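Local coordinates for glycosyl hydrolase family 10 (Prevotella bryantii, PDB 4MGQ), which probably hydrolyses internal beta-1,4-xylosidic linkages of xylan as a full-length enzyme, of which this chain is the calcium-binding, carbohydrate-binding module, at residues A[31-37]-A[141-147]; A[37-43]-A[127-131]; A[47-52]-A[120-124]; A[83-87]-A[155-159]. One frame throughout, in Å; residues are numbered along the deposited sequence.

Interaction 1. Residues A[31-37]-A[141-147]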
loop_
_atom_site.group_PDB
_atom_site.type_symbol
_atom_site.label_atom_id
_atom_site.label_comp_id
_atom_site.label_asym_id
_atom_site.label_seq_id
_atom_site.Cartn_x
_atom_site.Cartn_y
_atom_site.Cartn_z
ATOM N N TRP A 31 -10.900 -1.752 -11.898
ATOM C CA TRP A 31 -11.262 -2.777 -10.946
ATOM C C TRP A 31 -10.877 -4.188 -11.373
ATOM O O TRP A 31 -11.149 -5.131 -10.649
ATOM C CB TRP A 31 -12.776 -2.713 -10.670
ATOM C CG TRP A 31 -13.630 -2.910 -11.892
ATOM C CD1 TRP A 31 -13.924 -4.095 -12.501
ATOM C CD2 TRP A 31 -14.307 -1.893 -12.643
ATOM N NE1 TRP A 31 -14.736 -3.878 -13.590
ATOM C CE2 TRP A 31 -14.985 -2.536 -13.698
ATOM C CE3 TRP A 31 -14.409 -0.503 -12.522
ATOM C CZ2 TRP A 31 -15.756 -1.835 -14.631
ATOM C CZ3 TRP A 31 -15.170 0.191 -13.451
ATOM C CH2 TRP A 31 -15.837 -0.477 -14.489
ATOM N N ASP A 32 -10.229 -4.347 -12.527
ATOM C CA ASP A 32 -9.850 -5.682 -13.000
ATOM C C ASP A 32 -8.631 -6.258 -12.287
ATOM O O ASP A 32 -8.290 -7.430 -12.465
ATOM C CB ASP A 32 -9.590 -5.665 -14.514
ATOM C CG ASP A 32 -10.859 -5.432 -15.324
ATOM O OD1 ASP A 32 -11.950 -5.757 -14.814
ATOM O OD2 ASP A 32 -10.767 -4.930 -16.469
ATOM N N ARG A 33 -7.968 -5.428 -11.487
ATOM C CA ARG A 33 -6.832 -5.877 -10.698
ATOM C C ARG A 33 -6.821 -5.030 -9.444
ATOM O O ARG A 33 -6.568 -3.833 -9.519
ATOM C CB ARG A 33 -5.519 -5.730 -11.473
ATOM C CG ARG A 33 -4.293 -6.327 -10.777
ATOM C CD ARG A 33 -2.994 -5.890 -11.459
ATOM N NE ARG A 33 -2.817 -6.499 -12.781
ATOM C CZ ARG A 33 -2.711 -5.822 -13.924
ATOM N NH1 ARG A 33 -2.790 -4.501 -13.941
ATOM N NH2 ARG A 33 -2.540 -6.478 -15.065
ATOM N N GLU A 34 -7.145 -5.634 -8.304
ATOM C CA GLU A 34 -7.223 -4.874 -7.061
ATOM C C GLU A 34 -6.405 -5.521 -5.947
ATOM O O GLU A 34 -6.306 -6.743 -5.847
ATOM C CB GLU A 34 -8.685 -4.706 -6.613
ATOM C CG GLU A 34 -9.522 -3.841 -7.565
ATOM C CD GLU A 34 -10.948 -3.565 -7.083
ATOM O OE1 GLU A 34 -11.339 -4.025 -6.000
ATOM O OE2 GLU A 34 -11.692 -2.875 -7.811
ATOM N N LEU A 35 -5.828 -4.653 -5.125
ATOM C CA LEU A 35 -5.084 -5.019 -3.932
ATOM C C LEU A 35 -5.743 -4.346 -2.727
ATOM O O LEU A 35 -6.039 -3.149 -2.763
ATOM C CB LEU A 35 -3.621 -4.588 -4.065
ATOM C CG LEU A 35 -2.730 -4.751 -2.838
ATOM C CD1 LEU A 35 -2.476 -6.219 -2.561
ATOM C CD2 LEU A 35 -1.416 -3.989 -3.030
ATOM N N TYR A 36 -5.959 -5.115 -1.661
ATOM C CA TYR A 36 -6.705 -4.640 -0.501
ATOM C C TYR A 36 -5.898 -4.663 0.776
ATOM O O TYR A 36 -5.143 -5.594 1.010
ATOM C CB TYR A 36 -7.925 -5.511 -0.267
ATOM C CG TYR A 36 -8.901 -5.568 -1.403
ATOM C CD1 TYR A 36 -9.159 -4.455 -2.190
ATOM C CD2 TYR A 36 -9.564 -6.740 -1.687
ATOM C CE1 TYR A 36 -10.076 -4.522 -3.236
ATOM C CE2 TYR A 36 -10.465 -6.819 -2.719
ATOM C CZ TYR A 36 -10.726 -5.711 -3.482
ATOM O OH TYR A 36 -11.635 -5.820 -4.511
ATOM N N VAL A 37 -6.113 -3.666 1.621
ATOM C CA VAL A 37 -5.633 -3.731 3.003
ATOM C C VAL A 37 -6.686 -3.072 3.894
ATOM O O VAL A 37 -7.341 -2.109 3.483
ATOM C CB VAL A 37 -4.251 -3.056 3.152
ATOM C CG1 VAL A 37 -4.351 -1.556 2.955
ATOM C CG2 VAL A 37 -3.629 -3.398 4.516
ATOM N N TRP A 141 -2.664 -8.268 3.401
ATOM C CA TRP A 141 -2.848 -7.726 2.062
ATOM C C TRP A 141 -3.527 -8.785 1.212
ATOM O O TRP A 141 -3.014 -9.893 1.069
ATOM C CB TRP A 141 -1.498 -7.290 1.474
ATOM C CG TRP A 141 -0.911 -6.119 2.221
ATOM C CD1 TRP A 141 -0.240 -6.150 3.423
ATOM C CD2 TRP A 141 -0.977 -4.742 1.835
ATOM N NE1 TRP A 141 0.115 -4.876 3.793
ATOM C CE2 TRP A 141 -0.321 -3.992 2.837
ATOM C CE3 TRP A 141 -1.528 -4.070 0.742
ATOM C CZ2 TRP A 141 -0.199 -2.604 2.772
ATOM C CZ3 TRP A 141 -1.404 -2.695 0.677
ATOM C CH2 TRP A 141 -0.737 -1.974 1.685
ATOM N N THR A 142 -4.694 -8.455 0.670
ATOM C CA THR A 142 -5.475 -9.441 -0.075
ATOM C C THR A 142 -5.920 -8.963 -1.454
ATOM O O THR A 142 -5.686 -7.827 -1.848
ATOM C CB THR A 142 -6.741 -9.863 0.702
ATOM O OG1 THR A 142 -7.577 -8.723 0.939
ATOM C CG2 THR A 142 -6.359 -10.505 2.039
ATOM N N LYS A 143 -6.591 -9.854 -2.169
ATOM C CA LYS A 143 -7.103 -9.547 -3.494
ATOM C C LYS A 143 -8.383 -10.346 -3.718
ATOM O O LYS A 143 -8.650 -11.294 -2.983
ATOM C CB LYS A 143 -6.069 -9.890 -4.559
ATOM C CG LYS A 143 -5.796 -11.379 -4.658
ATOM C CD LYS A 143 -4.875 -11.711 -5.804
ATOM C CE LYS A 143 -4.681 -13.206 -5.925
ATOM N NZ LYS A 143 -5.972 -13.904 -6.194
ATOM N N PRO A 144 -9.189 -9.959 -4.715
ATOM C CA PRO A 144 -10.293 -10.855 -5.070
ATOM C C PRO A 144 -9.735 -12.198 -5.512
ATOM O O PRO A 144 -8.700 -12.244 -6.174
ATOM C CB PRO A 144 -10.989 -10.125 -6.219
ATOM C CG PRO A 144 -10.625 -8.672 -6.022
ATOM C CD PRO A 144 -9.208 -8.714 -5.507
ATOM N N SER A 145 -10.390 -13.291 -5.135
ATOM C CA SER A 145 -9.840 -14.612 -5.418
ATOM C C SER A 145 -9.659 -14.858 -6.917
ATOM O O SER A 145 -8.765 -15.602 -7.324
ATOM C CB SER A 145 -10.727 -15.705 -4.805
ATOM O OG SER A 145 -12.021 -15.687 -5.381
ATOM N N TRP A 146 -10.484 -14.211 -7.736
ATOM C CA TRP A 146 -10.441 -14.441 -9.176
ATOM C C TRP A 146 -9.487 -13.511 -9.928
ATOM O O TRP A 146 -9.338 -13.631 -11.144
ATOM C CB TRP A 146 -11.852 -14.322 -9.764
ATOM C CG TRP A 146 -12.487 -12.979 -9.582
ATOM C CD1 TRP A 146 -12.479 -11.944 -10.471
ATOM C CD2 TRP A 146 -13.241 -12.529 -8.449
ATOM N NE1 TRP A 146 -13.173 -10.877 -9.960
ATOM C CE2 TRP A 146 -13.651 -11.209 -8.720
ATOM C CE3 TRP A 146 -13.606 -13.112 -7.230
ATOM C CZ2 TRP A 146 -14.405 -10.460 -7.817
ATOM C CZ3 TRP A 146 -14.357 -12.366 -6.335
ATOM C CH2 TRP A 146 -14.748 -11.054 -6.633
ATOM N N HIS A 147 -8.833 -12.593 -9.218
ATOM C CA HIS A 147 -7.781 -11.798 -9.840
ATOM C C HIS A 147 -6.508 -12.620 -9.894
ATOM O O HIS A 147 -5.983 -13.032 -8.863
ATOM C CB HIS A 147 -7.550 -10.494 -9.083
ATOM C CG HIS A 147 -8.632 -9.487 -9.291
ATOM N ND1 HIS A 147 -8.516 -8.176 -8.890
ATOM C CD2 HIS A 147 -9.857 -9.603 -9.860
ATOM C CE1 HIS A 147 -9.619 -7.521 -9.211
ATOM N NE2 HIS A 147 -10.447 -8.367 -9.800
HETATM O O HOH W 1 -7.145 -7.256 3.145
#
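Strands 34-37 and 141-142 run antiparallel at one edge of a sheet in the β-sandwich of the carbohydrate-binding module. Y36 and T142 form a hydrogen-bonded pair: Y36 N to T142 O is 2.7 Å, T142 N to Y36 O is 2.9 Å, and their CA atoms lie 5.0 Å apart. CA-H···O contacts flank the pair, with L35 CA 3.5 Å from T142 O and W141 CA 3.3 Å from Y36 O. Beyond K143 the chain turns away through the type I turn P144-H147, and H147 brings it back: E34 N donates to H147 ND1 at 2.9 Å (149°), so an imidazole nitrogen takes a backbone amide proton. Among the side chains, W141 is the main apolar partner. V37 CB sits 3.7 Å from the centroid of the W141 six-membered ring, 7° off the normal, a CH-pi contact, while L35 CD2 is 3.8 Å from W141 CE3. L35 and W141 also touch strands 17-24 and 111-121 of the facing sheet, and W141 NE1 bonds to N131 O. Y36 packs differently, its CE2 lying 3.6 Å from P144 CD. E34 pairs with R103 through OE2, whereas its OE1 accepts from Y36 OH at a very short 2.4 Å.

Interaction 2. Residues A[37-43]-A[127-131]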
loop_
_atom_site.group_PDB
_atom_site.type_symbol
_atom_site.label_atom_id
_atom_site.label_comp_id
_atom_site.label_asym_id
_atom_site.label_seq_id
_atom_site.Cartn_x
_atom_site.Cartn_y
_atom_site.Cartn_z
ATOM N N VAL A 37 -6.113 -3.666 1.621
ATOM C CA VAL A 37 -5.633 -3.731 3.003
ATOM C C VAL A 37 -6.686 -3.072 3.894
ATOM O O VAL A 37 -7.341 -2.109 3.483
ATOM C CB VAL A 37 -4.251 -3.056 3.152
ATOM C CG1 VAL A 37 -4.351 -1.556 2.955
ATOM C CG2 VAL A 37 -3.629 -3.398 4.516
ATOM N N ASN A 38 -6.893 -3.624 5.088
ATOM C CA ASN A 38 -7.888 -3.081 6.006
ATOM C C ASN A 38 -7.228 -2.384 7.192
ATOM O O ASN A 38 -6.456 -3.019 7.907
ATOM C CB ASN A 38 -8.807 -4.192 6.531
ATOM C CG ASN A 38 -9.863 -4.625 5.521
ATOM O OD1 ASN A 38 -9.687 -4.494 4.315
ATOM N ND2 ASN A 38 -10.985 -5.132 6.027
ATOM N N PRO A 39 -7.535 -1.092 7.403
ATOM C CA PRO A 39 -7.053 -0.384 8.596
ATOM C C PRO A 39 -7.469 -1.129 9.851
ATOM O O PRO A 39 -8.564 -1.694 9.886
ATOM C CB PRO A 39 -7.732 0.981 8.499
ATOM C CG PRO A 39 -7.955 1.168 7.024
ATOM C CD PRO A 39 -8.292 -0.198 6.511
ATOM N N THR A 40 -6.599 -1.148 10.855
ATOM C CA THR A 40 -6.865 -1.929 12.071
ATOM C C THR A 40 -7.940 -1.299 12.963
ATOM O O THR A 40 -8.475 -1.960 13.857
ATOM C CB THR A 40 -5.571 -2.131 12.876
ATOM O OG1 THR A 40 -4.954 -0.864 13.121
ATOM C CG2 THR A 40 -4.608 -3.013 12.099
ATOM N N THR A 41 -8.226 -0.022 12.730
ATOM C CA THR A 41 -9.401 0.659 13.261
ATOM C C THR A 41 -10.171 1.234 12.081
ATOM O O THR A 41 -9.571 1.817 11.188
ATOM C CB THR A 41 -9.024 1.782 14.240
ATOM O OG1 THR A 41 -8.398 1.210 15.391
ATOM C CG2 THR A 41 -10.257 2.575 14.682
ATOM N N GLU A 42 -11.489 1.053 12.068
ATOM C CA GLU A 42 -12.333 1.622 11.023
ATOM C C GLU A 42 -12.166 3.141 10.934
ATOM O O GLU A 42 -12.090 3.825 11.957
ATOM C CB GLU A 42 -13.794 1.256 11.288
ATOM C CG GLU A 42 -14.780 1.797 10.283
ATOM C CD GLU A 42 -16.171 1.238 10.524
ATOM O OE1 GLU A 42 -16.859 1.743 11.437
ATOM O OE2 GLU A 42 -16.554 0.284 9.816
ATOM N N LEU A 43 -12.079 3.672 9.714
ATOM C CA LEU A 43 -11.949 5.113 9.544
ATOM C C LEU A 43 -13.273 5.795 9.890
ATOM O O LEU A 43 -14.348 5.273 9.584
ATOM C CB LEU A 43 -11.520 5.460 8.116
ATOM C CG LEU A 43 -10.364 4.629 7.550
ATOM C CD1 LEU A 43 -9.883 5.208 6.223
ATOM C CD2 LEU A 43 -9.196 4.508 8.540
ATOM N N ASN A 127 -0.894 4.657 13.841
ATOM C CA ASN A 127 -0.738 3.943 12.575
ATOM C C ASN A 127 -1.709 2.768 12.510
ATOM O O ASN A 127 -1.704 1.891 13.384
ATOM C CB ASN A 127 0.715 3.476 12.419
ATOM C CG ASN A 127 0.974 2.734 11.118
ATOM O OD1 ASN A 127 0.163 2.760 10.186
ATOM N ND2 ASN A 127 2.123 2.067 11.047
ATOM N N LEU A 128 -2.555 2.765 11.482
ATOM C CA LEU A 128 -3.604 1.766 11.344
ATOM C C LEU A 128 -3.267 0.652 10.348
ATOM O O LEU A 128 -4.121 -0.173 10.030
ATOM C CB LEU A 128 -4.908 2.448 10.930
ATOM C CG LEU A 128 -5.372 3.526 11.910
ATOM C CD1 LEU A 128 -6.676 4.164 11.425
ATOM C CD2 LEU A 128 -5.536 2.938 13.321
ATOM N N ILE A 129 -2.034 0.622 9.850
ATOM C CA ILE A 129 -1.616 -0.493 9.000
ATOM C C ILE A 129 -0.841 -1.516 9.820
ATOM O O ILE A 129 0.217 -1.210 10.374
ATOM C CB ILE A 129 -0.742 -0.025 7.815
ATOM C CG1 ILE A 129 -1.539 0.905 6.894
ATOM C CG2 ILE A 129 -0.170 -1.237 7.053
ATOM C CD1 ILE A 129 -2.687 0.220 6.174
ATOM N N ALA A 130 -1.375 -2.731 9.888
ATOM C CA ALA A 130 -0.798 -3.788 10.717
ATOM C C ALA A 130 0.554 -4.270 10.200
ATOM O O ALA A 130 1.479 -4.509 10.984
ATOM C CB ALA A 130 -1.765 -4.962 10.814
ATOM N N ASN A 131 0.661 -4.435 8.885
ATOM C CA ASN A 131 1.865 -4.987 8.285
ATOM C C ASN A 131 2.301 -4.146 7.097
ATOM O O ASN A 131 1.920 -4.426 5.965
ATOM C CB ASN A 131 1.621 -6.435 7.861
ATOM C CG ASN A 131 2.786 -7.028 7.094
ATOM O OD1 ASN A 131 3.933 -6.588 7.226
ATOM N ND2 ASN A 131 2.496 -8.040 6.287
HETATM O O HOH W 2 -3.776 -3.475 8.421
HETATM O O HOH W 3 -2.218 -0.950 13.328
#
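L128 is the apolar centre of this contact, burying 110 Å² against the 37-43 segment. Its CB lies 4.0 Å from P39 CB, its CD1 3.8 Å from L43 CD2 and its CD2 3.8 Å from T41 CB. Beside this cluster V37 CG1 meets I129 CD1 at 4.0 Å, and T40 CG2 packs on A130 CB at 3.7 Å. The loop from strand 34-37 to strand 48-57 here meets the loop between strands 111-121 and 141-142, and both cross from one sheet of the β-sandwich to the other. The CA atoms of P39 and L128 come to 4.9 Å. L128 O receives a CA-H···O contact from P39 CA at 3.3 Å, but P39 has no amide proton to offer, and the backbone bond to L128 O comes from T40 N at 2.8 Å (155°). At the polar edge one water donates to N38 O (2.8 Å) and accepts from A130 N (2.9 Å); another lies 2.7 Å from T40 OG1 and donates to N127 O (2.9 Å). N127 OD1 closes an Asx turn with I129 N (3.1 Å) and accepts from L120 N. One direct bond, two water bridges and a buried leucine thus hold loops that lack strand pairing.

Interaction 3. Residues A[47-52]-A[120-124]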
loop_
_atom_site.group_PDB
_atom_site.type_symbol
_atom_site.label_atom_id
_atom_site.label_comp_id
_atom_site.label_asym_id
_atom_site.label_seq_id
_atom_site.Cartn_x
_atom_site.Cartn_y
_atom_site.Cartn_z
ATOM N N LYS A 47 -12.856 12.640 10.071
ATOM C CA LYS A 47 -11.452 12.599 10.476
ATOM C C LYS A 47 -10.556 12.516 9.248
ATOM O O LYS A 47 -10.914 11.873 8.260
ATOM C CB LYS A 47 -11.177 11.409 11.404
ATOM C CG LYS A 47 -11.735 11.562 12.822
ATOM C CD LYS A 47 -11.240 10.433 13.717
ATOM C CE LYS A 47 -11.594 10.676 15.184
ATOM N NZ LYS A 47 -10.979 9.623 16.045
ATOM N N THR A 48 -9.400 13.167 9.314
ATOM C CA THR A 48 -8.443 13.100 8.216
ATOM C C THR A 48 -7.354 12.072 8.487
ATOM O O THR A 48 -6.775 12.027 9.575
ATOM C CB THR A 48 -7.816 14.467 7.944
ATOM O OG1 THR A 48 -8.835 15.341 7.447
ATOM C CG2 THR A 48 -6.710 14.368 6.898
ATOM N N TYR A 49 -7.088 11.251 7.478
ATOM C CA TYR A 49 -6.123 10.165 7.570
ATOM C C TYR A 49 -5.030 10.394 6.546
ATOM O O TYR A 49 -5.286 10.930 5.473
ATOM C CB TYR A 49 -6.806 8.813 7.340
ATOM C CG TYR A 49 -7.828 8.523 8.402
ATOM C CD1 TYR A 49 -9.116 9.027 8.302
ATOM C CD2 TYR A 49 -7.489 7.776 9.524
ATOM C CE1 TYR A 49 -10.062 8.778 9.299
ATOM C CE2 TYR A 49 -8.421 7.517 10.518
ATOM C CZ TYR A 49 -9.698 8.035 10.400
ATOM O OH TYR A 49 -10.621 7.798 11.387
ATOM N N THR A 50 -3.812 9.994 6.881
ATOM C CA THR A 50 -2.680 10.227 5.987
ATOM C C THR A 50 -2.039 8.908 5.597
ATOM O O THR A 50 -1.573 8.149 6.452
ATOM C CB THR A 50 -1.626 11.147 6.639
ATOM O OG1 THR A 50 -2.217 12.416 6.935
ATOM C CG2 THR A 50 -0.434 11.359 5.711
ATOM N N LEU A 51 -2.045 8.616 4.297
ATOM C CA LEU A 51 -1.373 7.427 3.789
ATOM C C LEU A 51 0.083 7.766 3.505
ATOM O O LEU A 51 0.359 8.685 2.742
ATOM C CB LEU A 51 -2.058 6.922 2.508
ATOM C CG LEU A 51 -1.435 5.694 1.837
ATOM C CD1 LEU A 51 -1.565 4.440 2.698
ATOM C CD2 LEU A 51 -2.064 5.449 0.461
ATOM N N LYS A 52 1.012 7.041 4.125
ATOM C CA LYS A 52 2.430 7.188 3.807
ATOM C C LYS A 52 2.972 5.881 3.286
ATOM O O LYS A 52 2.591 4.814 3.772
ATOM C CB LYS A 52 3.239 7.605 5.037
ATOM C CG LYS A 52 2.872 8.940 5.615
ATOM C CD LYS A 52 3.847 9.267 6.756
ATOM C CE LYS A 52 3.499 10.563 7.432
ATOM N NZ LYS A 52 4.441 10.820 8.572
ATOM N N LEU A 120 -0.813 4.261 7.740
ATOM C CA LEU A 120 -2.025 5.052 7.597
ATOM C C LEU A 120 -2.304 5.678 8.945
ATOM O O LEU A 120 -2.696 4.978 9.880
ATOM C CB LEU A 120 -3.211 4.206 7.145
ATOM C CG LEU A 120 -4.509 4.981 6.908
ATOM C CD1 LEU A 120 -4.414 5.916 5.685
ATOM C CD2 LEU A 120 -5.701 4.033 6.791
ATOM N N LEU A 121 -2.057 6.981 9.045
ATOM C CA LEU A 121 -2.098 7.664 10.339
ATOM C C LEU A 121 -3.405 8.395 10.569
ATOM O O LEU A 121 -3.857 9.165 9.724
ATOM C CB LEU A 121 -0.919 8.624 10.437
ATOM C CG LEU A 121 0.237 7.772 9.911
ATOM C CD1 LEU A 121 1.310 8.561 9.237
ATOM C CD2 LEU A 121 0.773 6.808 10.959
ATOM N N ASP A 122 -4.018 8.161 11.725
ATOM C CA ASP A 122 -5.237 8.881 12.059
ATOM C C ASP A 122 -4.841 10.295 12.530
ATOM O O ASP A 122 -3.649 10.607 12.556
ATOM C CB ASP A 122 -6.078 8.068 13.074
ATOM C CG ASP A 122 -5.537 8.086 14.504
ATOM O OD1 ASP A 122 -4.562 8.791 14.826
ATOM O OD2 ASP A 122 -6.142 7.363 15.322
ATOM N N PRO A 123 -5.819 11.177 12.837
ATOM C CA PRO A 123 -5.419 12.544 13.191
ATOM C C PRO A 123 -4.489 12.655 14.404
ATOM O O PRO A 123 -3.754 13.639 14.507
ATOM C CB PRO A 123 -6.754 13.229 13.498
ATOM C CG PRO A 123 -7.758 12.473 12.732
ATOM C CD PRO A 123 -7.285 11.052 12.716
ATOM N N ASP A 124 -4.519 11.672 15.298
ATOM C CA ASP A 124 -3.675 11.721 16.493
ATOM C C ASP A 124 -2.285 11.157 16.212
ATOM O O ASP A 124 -1.354 11.339 17.007
ATOM C CB ASP A 124 -4.324 10.959 17.647
ATOM C CG ASP A 124 -5.664 11.547 18.050
ATOM O OD1 ASP A 124 -5.766 12.787 18.127
ATOM O OD2 ASP A 124 -6.610 10.767 18.273
HETATM O O HOH W 4 -8.100 10.282 15.951
HETATM O O HOH W 5 -3.851 12.525 9.129
#
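This is an antiparallel strand pairing in the interior of a five-stranded sheet of the β-sandwich, where the start of strand 48-57 meets the end of strand 111-121; strand 87-94 lies on the other side of 48-57. T50 and L121 make the hydrogen-bonded pair, with T50 N to L121 O at 3.0 Å and L121 N to T50 O at 2.9 Å. L51 and L120 follow as the non-hydrogen-bonded pair, CA atoms 4.5 Å apart. CA-H···O contacts of 3.3 Å join Y49 CA to L121 O and L120 CA to T50 O. Pairing ends at P123, which has no amide proton to give: T48 O meets P123 CD at 3.3 Å instead, and the CA atoms of T48 and P123 are 5.8 Å apart. The face bearing L51 and L120 is apolar, L120 CD1 lying 4.1 Å from both Y49 CB and L51 CB. Y49 extends this packing, its CE2 3.5 Å from D122 CB, while its OH bonds to Q44 N. On the face of T50 and L121, K52 CE rests 3.5 Å from L121 CD1. At the loop end K47 NZ, which also bonds to Q44, donates to a water at 3.0 Å, and that water donates to D124 OD2 at 2.8 Å.

Interaction 4. Residues A[83-87]-A[155-159]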
loop_
_atom_site.group_PDB
_atom_site.type_symbol
_atom_site.label_atom_id
_atom_site.label_comp_id
_atom_site.label_asym_id
_atom_site.label_seq_id
_atom_site.Cartn_x
_atom_site.Cartn_y
_atom_site.Cartn_z
ATOM N N THR A 83 6.946 6.597 -9.762
ATOM C CA THR A 83 7.926 6.718 -10.838
ATOM C C THR A 83 8.800 5.471 -10.846
ATOM O O THR A 83 8.579 4.556 -10.059
ATOM C CB THR A 83 8.817 7.964 -10.668
ATOM O OG1 THR A 83 9.680 7.773 -9.537
ATOM C CG2 THR A 83 7.973 9.225 -10.465
ATOM N N THR A 84 9.810 5.435 -11.713
ATOM C CA THR A 84 10.636 4.242 -11.831
ATOM C C THR A 84 11.765 4.192 -10.796
ATOM O O THR A 84 12.539 3.240 -10.772
ATOM C CB THR A 84 11.241 4.129 -13.236
ATOM O OG1 THR A 84 11.988 5.315 -13.516
ATOM C CG2 THR A 84 10.128 3.983 -14.269
ATOM N N GLU A 85 11.843 5.214 -9.949
ATOM C CA GLU A 85 12.755 5.207 -8.808
ATOM C C GLU A 85 11.924 5.261 -7.537
ATOM O O GLU A 85 10.835 5.817 -7.554
ATOM C CB GLU A 85 13.714 6.401 -8.860
ATOM C CG GLU A 85 14.537 6.469 -10.131
ATOM C CD GLU A 85 15.495 5.306 -10.255
ATOM O OE1 GLU A 85 15.980 4.820 -9.209
ATOM O OE2 GLU A 85 15.762 4.869 -11.394
ATOM N N TRP A 86 12.429 4.704 -6.440
ATOM C CA TRP A 86 11.710 4.824 -5.169
ATOM C C TRP A 86 11.432 6.287 -4.849
ATOM O O TRP A 86 12.336 7.123 -4.909
ATOM C CB TRP A 86 12.500 4.213 -4.011
ATOM C CG TRP A 86 12.539 2.726 -3.939
ATOM C CD1 TRP A 86 13.619 1.925 -4.172
ATOM C CD2 TRP A 86 11.469 1.855 -3.565
ATOM N NE1 TRP A 86 13.289 0.609 -3.979
ATOM C CE2 TRP A 86 11.974 0.536 -3.596
ATOM C CE3 TRP A 86 10.137 2.059 -3.194
ATOM C CZ2 TRP A 86 11.194 -0.570 -3.286
ATOM C CZ3 TRP A 86 9.360 0.956 -2.888
ATOM C CH2 TRP A 86 9.889 -0.341 -2.934
ATOM N N THR A 87 10.179 6.600 -4.533
ATOM C CA THR A 87 9.832 7.915 -4.001
ATOM C C THR A 87 8.927 7.752 -2.798
ATOM O O THR A 87 8.242 6.736 -2.673
ATOM C CB THR A 87 9.098 8.806 -5.015
ATOM O OG1 THR A 87 7.863 8.186 -5.396
ATOM C CG2 THR A 87 9.955 9.052 -6.250
ATOM N N ALA A 155 13.198 -9.056 -1.945
ATOM C CA ALA A 155 14.283 -8.136 -1.650
ATOM C C ALA A 155 14.101 -6.873 -2.463
ATOM O O ALA A 155 13.740 -6.941 -3.637
ATOM C CB ALA A 155 15.630 -8.774 -1.953
ATOM N N ASP A 156 14.331 -5.726 -1.830
ATOM C CA ASP A 156 14.277 -4.424 -2.506
ATOM C C ASP A 156 15.109 -4.483 -3.797
ATOM O O ASP A 156 16.299 -4.792 -3.762
ATOM C CB ASP A 156 14.790 -3.336 -1.545
ATOM C CG ASP A 156 14.707 -1.921 -2.112
ATOM O OD1 ASP A 156 14.760 -1.721 -3.348
ATOM O OD2 ASP A 156 14.617 -0.969 -1.300
ATOM N N PRO A 157 14.482 -4.193 -4.947
ATOM C CA PRO A 157 15.158 -4.368 -6.236
ATOM C C PRO A 157 16.329 -3.425 -6.462
ATOM O O PRO A 157 17.234 -3.764 -7.235
ATOM C CB PRO A 157 14.041 -4.082 -7.255
ATOM C CG PRO A 157 13.056 -3.242 -6.511
ATOM C CD PRO A 157 13.073 -3.794 -5.118
ATOM N N ASP A 158 16.329 -2.274 -5.797
ATOM C CA ASP A 158 17.332 -1.255 -6.081
ATOM C C ASP A 158 18.481 -1.275 -5.081
ATOM O O ASP A 158 19.283 -0.343 -5.026
ATOM C CB ASP A 158 16.686 0.128 -6.135
ATOM C CG ASP A 158 15.881 0.338 -7.410
ATOM O OD1 ASP A 158 16.036 -0.472 -8.358
ATOM O OD2 ASP A 158 15.103 1.316 -7.473
ATOM N N GLN A 159 18.573 -2.354 -4.314
ATOM C CA GLN A 159 19.765 -2.587 -3.503
ATOM C C GLN A 159 20.747 -3.429 -4.303
ATOM O O GLN A 159 20.332 -4.297 -5.077
ATOM C CB GLN A 159 19.415 -3.280 -2.191
ATOM C CG GLN A 159 18.762 -2.380 -1.175
ATOM C CD GLN A 159 18.602 -3.080 0.154
ATOM O OE1 GLN A 159 17.899 -4.088 0.252
ATOM N NE2 GLN A 159 19.290 -2.576 1.179
HETATM O O HOH W 6 15.122 3.670 -6.791
#
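W86 carries the largest share of this surface contact, 81 Å² of it being covered. With chi1 -75° (m) and chi2 110°, its indole reaches D156, and NE1 donates to D156 OD1 at 2.8 Å (149°), the acceptor lying near the ring plane. D156 is in the t rotamer, and its OD1 also accepts from D158 N at 3.0 Å, an Asx turn at the start of the type I turn D156-Q159. D158, in m, brings OD2 to 3.7 Å from W86 CD1 and 4.0 Å from E85 OE1. A water bridges the two carboxylates, donating to E85 OE1 (2.8 Å) and D158 OD2 (2.5 Å) and accepting from W86 N (2.9 Å); a K56 salt bridge to D158 offsets the like charges. R54 makes a cation-pi contact with W86 and a salt bridge to D156. The 83-87 loop leads into edge strand 87-94 and the 155-159 tail leaves opposite edge strand 151-155; between them W86 touches K56, W114 and V18, one on each intervening strand, close to calcium ligand D116.

The first segments come in numerical order along the chain, from 31-37 to 83-87. Interaction 3 falls within the span of interaction 2, which falls within that of interaction 1, whereas interaction 4 alternates with all three. Interaction 1 pairs strands within one sheet of the sandwich and interaction 3 within the other, whose two edge strands are flanked by the loops of interaction 4. Interaction 2 packs together loops that connect the sheets: it shares V37 with interaction 1 (centres about 17 Å apart) and touches interaction 3 (centres about 10 Å apart) through L128 N to L120 O at 2.7 Å. Interaction 4 lies 23 to 25 Å from the others by centres, nearest the calcium site.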